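Endoglucanase E (Clostridium thermocellum, PDB 2WAO) hydrolyses beta-1,4-glucan links as a cellulase and, through this C-terminal family 2 carbohydrate esterase domain, binds cellulosic chains and probably removes acetyl groups from plant polysaccharides. Local coordinates at residues V34-V45 with F107-P118. Sequence-based numbering, arbitrary orientation. Where two conformers were deposited one is given.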
loop_
_atom_site.group_PDB
_atom_site.type_symbol
_atom_site.label_atom_id
_atom_site.label_comp_id
_atom_site.label_asym_id
_atom_site.label_seq_id
_atom_site.Cartn_x
_atom_site.Cartn_y
_atom_site.Cartn_z
ATOM N N VAL A 34 -7.376 8.343 7.202
ATOM C CA VAL A 34 -7.901 9.653 7.566
ATOM C C VAL A 34 -7.216 9.976 8.891
ATOM O O VAL A 34 -7.135 9.136 9.797
ATOM C CB VAL A 34 -9.453 9.593 7.760
ATOM C CG1 VAL A 34 -9.978 10.946 8.146
ATOM C CG2 VAL A 34 -10.147 9.102 6.447
ATOM N N GLU A 35 -6.697 11.182 9.034
ATOM C CA GLU A 35 -5.978 11.501 10.246
ATOM C C GLU A 35 -6.456 12.867 10.797
ATOM O O GLU A 35 -6.649 13.821 10.046
ATOM C CB GLU A 35 -4.482 11.468 9.943
ATOM C CG GLU A 35 -3.604 11.969 11.028
ATOM C CD GLU A 35 -2.128 12.015 10.610
ATOM O OE1 GLU A 35 -1.838 11.977 9.377
ATOM O OE2 GLU A 35 -1.269 12.147 11.519
ATOM N N LEU A 36 -6.691 12.920 12.095
ATOM C CA LEU A 36 -7.250 14.146 12.700
ATOM C C LEU A 36 -6.909 14.226 14.182
ATOM O O LEU A 36 -6.541 13.233 14.781
ATOM C CB LEU A 36 -8.775 14.199 12.460
ATOM C CG LEU A 36 -9.625 13.044 13.052
ATOM C CD1 LEU A 36 -9.790 13.209 14.581
ATOM C CD2 LEU A 36 -10.984 13.007 12.382
ATOM N N ASN A 37 -7.034 15.422 14.747
ATOM C CA ASN A 37 -7.000 15.637 16.180
ATOM C C ASN A 37 -8.390 16.004 16.689
ATOM O O ASN A 37 -9.118 16.725 16.019
ATOM C CB ASN A 37 -6.036 16.785 16.516
ATOM C CG ASN A 37 -4.573 16.437 16.211
ATOM O OD1 ASN A 37 -4.035 15.436 16.699
ATOM N ND2 ASN A 37 -3.939 17.266 15.409
ATOM N N PHE A 38 -8.782 15.459 17.834
ATOM C CA PHE A 38 -10.063 15.837 18.422
ATOM C C PHE A 38 -9.900 16.070 19.912
ATOM O O PHE A 38 -8.967 15.544 20.555
ATOM C CB PHE A 38 -11.179 14.819 18.136
ATOM C CG PHE A 38 -11.011 13.508 18.840
ATOM C CD1 PHE A 38 -11.704 13.241 20.038
ATOM C CD2 PHE A 38 -10.189 12.522 18.300
ATOM C CE1 PHE A 38 -11.550 12.007 20.728
ATOM C CE2 PHE A 38 -10.047 11.272 18.968
ATOM C CZ PHE A 38 -10.746 11.026 20.207
ATOM N N TYR A 39 -10.819 16.858 20.443
ATOM C CA TYR A 39 -10.912 17.086 21.875
ATOM C C TYR A 39 -12.137 16.324 22.366
ATOM O O TYR A 39 -13.218 16.463 21.821
ATOM C CB TYR A 39 -11.079 18.577 22.206
ATOM C CG TYR A 39 -10.963 18.831 23.699
ATOM C CD1 TYR A 39 -9.737 19.153 24.270
ATOM C CD2 TYR A 39 -12.063 18.674 24.539
ATOM C CE1 TYR A 39 -9.610 19.361 25.658
ATOM C CE2 TYR A 39 -11.950 18.878 25.937
ATOM C CZ TYR A 39 -10.713 19.214 26.473
ATOM O OH TYR A 39 -10.568 19.416 27.834
ATOM N N GLY A 40 -11.957 15.499 23.377
ATOM C CA GLY A 40 -13.130 14.855 24.011
ATOM C C GLY A 40 -12.756 13.527 24.630
ATOM O O GLY A 40 -11.612 13.353 25.069
ATOM N N THR A 41 -13.727 12.619 24.668
ATOM C CA THR A 41 -13.531 11.317 25.308
ATOM C C THR A 41 -13.800 10.154 24.349
ATOM O O THR A 41 -13.513 9.009 24.670
ATOM C CB THR A 41 -14.478 11.145 26.533
ATOM O OG1 THR A 41 -15.842 11.097 26.070
ATOM C CG2 THR A 41 -14.276 12.289 27.528
ATOM N N GLU A 42 -14.384 10.463 23.198
ATOM C CA GLU A 42 -14.869 9.451 22.256
ATOM C C GLU A 42 -14.879 9.979 20.823
ATOM O O GLU A 42 -14.883 11.192 20.596
ATOM C CB GLU A 42 -16.289 9.017 22.621
ATOM C CG GLU A 42 -17.286 10.177 22.517
ATOM C CD GLU A 42 -18.705 9.763 22.859
ATOM O OE1 GLU A 42 -19.284 8.942 22.135
ATOM O OE2 GLU A 42 -19.248 10.278 23.850
ATOM N N ALA A 43 -14.911 9.043 19.881
ATOM C CA ALA A 43 -15.040 9.346 18.483
ATOM C C ALA A 43 -15.778 8.251 17.746
ATOM O O ALA A 43 -15.545 7.055 17.981
ATOM C CB ALA A 43 -13.675 9.537 17.877
ATOM N N SER A 44 -16.626 8.677 16.823
ATOM C CA SER A 44 -17.427 7.793 15.991
ATOM C C SER A 44 -17.264 8.224 14.531
ATOM O O SER A 44 -16.937 9.374 14.256
ATOM C CB SER A 44 -18.907 7.855 16.401
ATOM O OG SER A 44 -19.134 7.271 17.679
ATOM N N VAL A 45 -17.531 7.315 13.603
ATOM C CA VAL A 45 -17.455 7.616 12.179
ATOM C C VAL A 45 -18.560 6.849 11.454
ATOM O O VAL A 45 -18.920 5.751 11.876
ATOM C CB VAL A 45 -16.030 7.239 11.590
ATOM C CG1 VAL A 45 -15.797 5.738 11.630
ATOM C CG2 VAL A 45 -15.848 7.771 10.138
ATOM N N PHE A 107 -17.567 12.326 10.936
ATOM C CA PHE A 107 -17.156 11.947 12.275
ATOM C C PHE A 107 -18.093 12.555 13.289
ATOM O O PHE A 107 -18.748 13.555 13.005
ATOM C CB PHE A 107 -15.717 12.412 12.532
ATOM C CG PHE A 107 -14.672 11.586 11.811
ATOM C CD1 PHE A 107 -14.045 10.518 12.455
ATOM C CD2 PHE A 107 -14.298 11.895 10.496
ATOM C CE1 PHE A 107 -13.060 9.743 11.764
ATOM C CE2 PHE A 107 -13.320 11.146 9.806
ATOM C CZ PHE A 107 -12.716 10.082 10.435
ATOM N N ASP A 108 -18.137 11.963 14.484
ATOM C CA ASP A 108 -18.827 12.574 15.625
ATOM C C ASP A 108 -17.994 12.420 16.898
ATOM O O ASP A 108 -17.512 11.329 17.208
ATOM C CB ASP A 108 -20.218 11.979 15.835
ATOM C CG ASP A 108 -20.952 12.686 16.979
ATOM O OD1 ASP A 108 -21.688 13.619 16.670
ATOM O OD2 ASP A 108 -20.706 12.399 18.160
ATOM N N PHE A 109 -17.859 13.505 17.641
ATOM C CA PHE A 109 -17.019 13.513 18.825
ATOM C C PHE A 109 -17.801 13.666 20.133
ATOM O O PHE A 109 -17.241 14.071 21.161
ATOM C CB PHE A 109 -15.916 14.571 18.673
ATOM C CG PHE A 109 -15.081 14.369 17.428
ATOM C CD1 PHE A 109 -14.149 13.330 17.371
ATOM C CD2 PHE A 109 -15.257 15.182 16.310
ATOM C CE1 PHE A 109 -13.397 13.081 16.214
ATOM C CE2 PHE A 109 -14.485 14.976 15.136
ATOM C CZ PHE A 109 -13.556 13.914 15.092
ATOM N N GLY A 110 -19.084 13.321 20.093
ATOM C CA GLY A 110 -19.936 13.487 21.257
ATOM C C GLY A 110 -20.015 14.947 21.661
ATOM O O GLY A 110 -20.340 15.795 20.837
ATOM N N SER A 111 -19.705 15.241 22.928
ATOM C CA SER A 111 -19.768 16.608 23.428
ATOM C C SER A 111 -18.484 17.368 23.130
ATOM O O SER A 111 -18.394 18.575 23.370
ATOM C CB SER A 111 -20.097 16.616 24.922
ATOM O OG SER A 111 -21.495 16.433 25.081
ATOM N N GLY A 112 -17.491 16.650 22.581
ATOM C CA GLY A 112 -16.212 17.255 22.200
ATOM C C GLY A 112 -16.253 17.896 20.812
ATOM O O GLY A 112 -17.318 18.281 20.334
ATOM N N LYS A 113 -15.088 18.039 20.175
ATOM C CA LYS A 113 -14.984 18.765 18.881
ATOM C C LYS A 113 -13.734 18.396 18.103
ATOM O O LYS A 113 -12.739 17.933 18.670
ATOM C CB LYS A 113 -14.982 20.281 19.096
ATOM C CG LYS A 113 -13.824 20.784 19.938
ATOM C CD LYS A 113 -13.886 22.314 20.234
ATOM C CE LYS A 113 -12.597 22.752 20.914
ATOM N NZ LYS A 113 -12.575 24.260 21.158
ATOM N N LEU A 114 -13.802 18.638 16.804
ATOM C CA LEU A 114 -12.602 18.587 15.938
ATOM C C LEU A 114 -11.608 19.719 16.262
ATOM O O LEU A 114 -12.011 20.865 16.476
ATOM C CB LEU A 114 -13.039 18.691 14.494
ATOM C CG LEU A 114 -12.004 18.371 13.413
ATOM C CD1 LEU A 114 -11.661 16.875 13.483
ATOM C CD2 LEU A 114 -12.536 18.767 12.033
ATOM N N LEU A 115 -10.320 19.385 16.303
ATOM C CA LEU A 115 -9.240 20.348 16.532
ATOM C C LEU A 115 -8.413 20.509 15.245
ATOM O O LEU A 115 -8.644 19.792 14.299
ATOM C CB LEU A 115 -8.332 19.839 17.651
ATOM C CG LEU A 115 -8.860 19.726 19.069
ATOM C CD1 LEU A 115 -7.773 19.114 20.009
ATOM C CD2 LEU A 115 -9.324 21.099 19.579
ATOM N N ALA A 116 -7.516 21.503 15.188
ATOM C CA ALA A 116 -6.573 21.636 14.054
ATOM C C ALA A 116 -5.902 20.301 13.677
ATOM O O ALA A 116 -5.396 19.592 14.559
ATOM C CB ALA A 116 -5.493 22.687 14.388
ATOM N N ALA A 117 -5.843 19.986 12.376
ATOM C CA ALA A 117 -5.198 18.730 11.915
ATOM C C ALA A 117 -3.658 18.782 12.079
ATOM O O ALA A 117 -3.100 19.880 12.174
ATOM C CB ALA A 117 -5.589 18.425 10.471
ATOM N N PRO A 118 -2.972 17.606 12.095
ATOM C CA PRO A 118 -1.506 17.595 12.101
ATOM C C PRO A 118 -0.998 18.199 10.802
ATOM O O PRO A 118 -1.735 18.238 9.816
ATOM C CB PRO A 118 -1.145 16.104 12.154
ATOM C CG PRO A 118 -2.427 15.383 12.589
ATOM C CD PRO A 118 -3.534 16.235 12.058
HETATM O O HOH W 1 -7.778 17.480 13.161
HETATM O O HOH W 2 -16.307 13.501 23.525
HETATM O O HOH W 3 -18.901 9.612 19.269
HETATM O O HOH W 4 -18.870 12.970 24.395
#
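Two methyl groups clamp the ring of Phe107: Leu36 CD2 stands over the centre of one face, 3.7 Å from the ring centroid and 2° off the normal, while Val45 CG2 lies over the opposite face, displaced toward the rim. The neighbouring ring of Phe109 receives Phe38 CB on one face, and Leu36 CD2 also reaches its edge, 3.8 Å from Phe109 CZ. With CG of Leu36 between the backbone N and the carbonyl carbon (chi1 61°), a torsion that contributes to this placement, CD2 comes between the two rings and CD1 turns to the end of the Phe109 ring at CZ. The Phe38 and Phe109 rings are almost parallel, 18° between planes, but with centroids 5.1 Å apart they are slid so that they barely overlap; Ala43 CB sits on a face of Phe38.

The backbone evidence is that of two antiparallel strand pairings in different sheets of the N-terminal beta domain of the family 2 esterase, consistent with the beta sandwich of galactose-binding-like domains, its layers facing each other through these side chains. Ser44 and Asp108 form a hydrogen-bonded pair between strands 43-49 and 102-108; Tyr39 and Lys113 form another between 33-40 and 113-114. Residues 109-112 make the type II' turn by which the second segment passes from one sheet to the other, and an Asx turn, Asp108 OD2 accepting from Gly110 N at 2.7 Å, overlaps its start.

Beyond the turn, Asn37 ND2 donates to Ala116 O (2.9 Å), a nearly straight bond lying in both the amide and carbonyl planes, which fixes the amide's rotation. Pro118 CG packs against Glu35 OE2 at 3.6 Å, a carboxylate oxygen that is hydrogen-bonded to His88. Water bridges Glu42 OE1 to Asp108 O, whereas Glu42 O, buried here, has no polar partner.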